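Local atomic coordinates of MTH169 (Methanobacterium thermoautotrophicum, PDB entry 1GTD), a protein that is a small alpha-beta protein of the PurS-like family that assembles as a tetramer. Residues A21-A26 with T37-V42. Residues are numbered along the deposited sequence; the frame is centred on the assembly and turned at random.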
ATOM      1  N   ALA B  21      -2.582  12.340  -1.475  1.00 22.79           N
ATOM      2  CA  ALA B  21      -2.463  13.530  -0.642  1.00 23.09           C
ATOM      3  C   ALA B  21      -1.107  13.552   0.061  1.00 22.40           C
ATOM      4  O   ALA B  21      -0.472  14.599   0.186  1.00 21.89           O
ATOM      5  CB  ALA B  21      -3.594  13.563   0.384  1.00 22.60           C
ATOM      6  N   THR B  22      -0.668  12.389   0.518  1.00 21.69           N
ATOM      7  CA  THR B  22       0.609  12.293   1.211  1.00 23.60           C
ATOM      8  C   THR B  22       1.789  12.651   0.296  1.00 23.82           C
ATOM      9  O   THR B  22       2.680  13.419   0.668  1.00 24.33           O
ATOM     10  CB  THR B  22       0.783  10.881   1.788  1.00 23.19           C
ATOM     11  OG1 THR B  22      -0.215  10.666   2.793  1.00 22.14           O
ATOM     12  CG2 THR B  22       2.155  10.713   2.397  1.00 24.31           C
ATOM     13  N   ILE B  23       1.782  12.105  -0.910  1.00 23.67           N
ATOM     14  CA  ILE B  23       2.836  12.378  -1.872  1.00 21.79           C
ATOM     15  C   ILE B  23       2.911  13.870  -2.188  1.00 23.01           C
ATOM     16  O   ILE B  23       3.974  14.483  -2.109  1.00 25.05           O
ATOM     17  CB  ILE B  23       2.578  11.627  -3.178  1.00 20.49           C
ATOM     18  CG1 ILE B  23       2.756  10.122  -2.968  1.00 20.47           C
ATOM     19  CG2 ILE B  23       3.496  12.136  -4.252  1.00 22.05           C
ATOM     20  CD1 ILE B  23       2.427   9.294  -4.198  1.00 17.79           C
ATOM     21  N   GLU B  24       1.774  14.452  -2.544  1.00 23.84           N
ATOM     22  CA  GLU B  24       1.714  15.862  -2.898  1.00 24.25           C
ATOM     23  C   GLU B  24       2.276  16.764  -1.815  1.00 23.71           C
ATOM     24  O   GLU B  24       3.097  17.638  -2.095  1.00 25.36           O
ATOM     25  CB  GLU B  24       0.269  16.264  -3.203  1.00 26.91           C
ATOM     26  CG  GLU B  24       0.128  17.675  -3.726  1.00 30.56           C
ATOM     27  CD  GLU B  24      -1.246  17.945  -4.317  1.00 34.41           C
ATOM     28  OE1 GLU B  24      -1.651  17.216  -5.251  1.00 36.57           O
ATOM     29  OE2 GLU B  24      -1.918  18.893  -3.851  1.00 35.54           O
ATOM     30  N   ARG B  25       1.831  16.560  -0.582  1.00 22.53           N
ATOM     31  CA  ARG B  25       2.307  17.365   0.533  1.00 21.78           C
ATOM     32  C   ARG B  25       3.811  17.219   0.729  1.00 20.82           C
ATOM     33  O   ARG B  25       4.525  18.208   0.917  1.00 20.41           O
ATOM     34  CB  ARG B  25       1.589  16.970   1.822  1.00 21.63           C
ATOM     35  CG  ARG B  25       2.253  17.522   3.078  1.00 23.85           C
ATOM     36  CD  ARG B  25       1.302  17.536   4.267  1.00 26.00           C
ATOM     37  NE  ARG B  25       1.931  18.159   5.429  1.00 30.45           N
ATOM     38  CZ  ARG B  25       2.880  17.580   6.158  1.00 32.16           C
ATOM     39  NH1 ARG B  25       3.303  16.361   5.847  1.00 34.22           N
ATOM     40  NH2 ARG B  25       3.410  18.216   7.193  1.00 33.02           N
ATOM     41  N   ALA B  26       4.286  15.978   0.692  1.00 19.71           N
ATOM     42  CA  ALA B  26       5.700  15.696   0.872  1.00 18.79           C
ATOM     43  C   ALA B  26       6.499  16.383  -0.218  1.00 19.21           C
ATOM     44  O   ALA B  26       7.564  16.938   0.051  1.00 19.37           O
ATOM     45  CB  ALA B  26       5.941  14.196   0.832  1.00 20.79           C
ATOM     46  N   THR B  37      -2.458  15.499  -7.853  1.00 28.70           N
ATOM     47  CA  THR B  37      -1.776  14.225  -7.711  1.00 29.32           C
ATOM     48  C   THR B  37      -2.848  13.142  -7.756  1.00 30.51           C
ATOM     49  O   THR B  37      -3.974  13.361  -7.308  1.00 29.81           O
ATOM     50  CB  THR B  37      -0.996  14.128  -6.380  1.00 29.13           C
ATOM     51  OG1 THR B  37      -0.033  15.187  -6.300  1.00 28.99           O
ATOM     52  CG2 THR B  37      -0.261  12.795  -6.303  1.00 27.32           C
ATOM     53  N   ASP B  38      -2.494  11.983  -8.305  1.00 31.65           N
ATOM     54  CA  ASP B  38      -3.423  10.869  -8.436  1.00 31.84           C
ATOM     55  C   ASP B  38      -2.627   9.561  -8.432  1.00 32.20           C
ATOM     56  O   ASP B  38      -1.447   9.538  -8.811  1.00 32.27           O
ATOM     57  CB  ASP B  38      -4.183  11.025  -9.751  1.00 34.07           C
ATOM     58  CG  ASP B  38      -5.594  10.496  -9.683  1.00 36.84           C
ATOM     59  OD1 ASP B  38      -6.308  10.606 -10.711  1.00 38.41           O
ATOM     60  OD2 ASP B  38      -5.988   9.976  -8.612  1.00 38.30           O
ATOM     61  N   THR B  39      -3.275   8.475  -8.020  1.00 30.30           N
ATOM     62  CA  THR B  39      -2.625   7.166  -7.945  1.00 29.25           C
ATOM     63  C   THR B  39      -3.470   6.068  -8.594  1.00 28.46           C
ATOM     64  O   THR B  39      -4.685   6.006  -8.394  1.00 28.55           O
ATOM     65  CB  THR B  39      -2.358   6.784  -6.454  1.00 29.86           C
ATOM     66  OG1 THR B  39      -1.018   7.146  -6.087  1.00 29.28           O
ATOM     67  CG2 THR B  39      -2.599   5.298  -6.210  1.00 31.29           C
ATOM     68  N   THR B  40      -2.824   5.204  -9.367  1.00 26.39           N
ATOM     69  CA  THR B  40      -3.515   4.106 -10.024  1.00 24.04           C
ATOM     70  C   THR B  40      -2.765   2.830  -9.701  1.00 24.46           C
ATOM     71  O   THR B  40      -1.529   2.820  -9.638  1.00 25.17           O
ATOM     72  CB  THR B  40      -3.533   4.272 -11.552  1.00 24.68           C
ATOM     73  OG1 THR B  40      -4.089   5.548 -11.896  1.00 25.78           O
ATOM     74  CG2 THR B  40      -4.375   3.176 -12.185  1.00 24.98           C
ATOM     75  N   ASP B  41      -3.506   1.753  -9.488  1.00 23.60           N
ATOM     76  CA  ASP B  41      -2.895   0.472  -9.187  1.00 25.23           C
ATOM     77  C   ASP B  41      -3.145  -0.416 -10.377  1.00 24.20           C
ATOM     78  O   ASP B  41      -4.275  -0.535 -10.832  1.00 25.13           O
ATOM     79  CB  ASP B  41      -3.520  -0.140  -7.940  1.00 28.39           C
ATOM     80  CG  ASP B  41      -3.381   0.756  -6.739  1.00 34.34           C
ATOM     81  OD1 ASP B  41      -4.421   1.264  -6.250  1.00 38.68           O
ATOM     82  OD2 ASP B  41      -2.225   0.969  -6.298  1.00 35.66           O
ATOM     83  N   VAL B  42      -2.094  -1.034 -10.892  1.00 22.21           N
ATOM     84  CA  VAL B  42      -2.264  -1.897 -12.043  1.00 19.54           C
ATOM     85  C   VAL B  42      -1.849  -3.320 -11.718  1.00 19.58           C
ATOM     86  O   VAL B  42      -0.741  -3.566 -11.248  1.00 17.51           O
ATOM     87  CB  VAL B  42      -1.453  -1.382 -13.238  1.00 17.61           C
ATOM     88  CG1 VAL B  42      -1.791  -2.194 -14.484  1.00 15.49           C
ATOM     89  CG2 VAL B  42      -1.740   0.107 -13.440  1.00 13.63           C
TER
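Glu24 reaches from helix 18-30 to the first residue of strand 37-47 and takes hold of Thr37 twice through one carboxylate oxygen. Thr37 OG1 donates to Glu24 OE1 at 2.8 Å, on the lone pair turned away from the other oxygen. The backbone amide approaches the same oxygen nearly in line with its C-O bond, Thr37 N lying 3.2 Å from Glu24 OE1 with an N-H...O angle of 158°. Both donors can serve one oxygen because Thr37 OG1 is swung beside its own N (chi1 -59°). The glutamate, with CG anti to its backbone N and the chain extended beyond, runs past the threonine in the opposite direction. Two donors on one oxygen would probably stabilise the ionised carboxylate and limit its rotation.

The methyl of Thr37 turns to Ile23, where Thr37 CG2 meets Ile23 CG2 at 4.3 Å. The other branch of Ile23 stretches along the strand, bringing Ile23 CD1 loosely to Thr39 OG1 at 4.5 Å. Polar grip and aliphatic touch thus come from consecutive helix residues.

The axes of the two segments pass within 8.0 Å at 139°, setting helix 18-30 against the strand that is outermost in this chain's own antiparallel sheet. Thr37 also packs on Ala20 and Thr39 on Glu19 of this helix. Strand residues Asp38 to Val42 pair antiparallel with a strand of the second subunit, continuing the sheet across the interface, and Ile23 packs on Leu67 of that subunit.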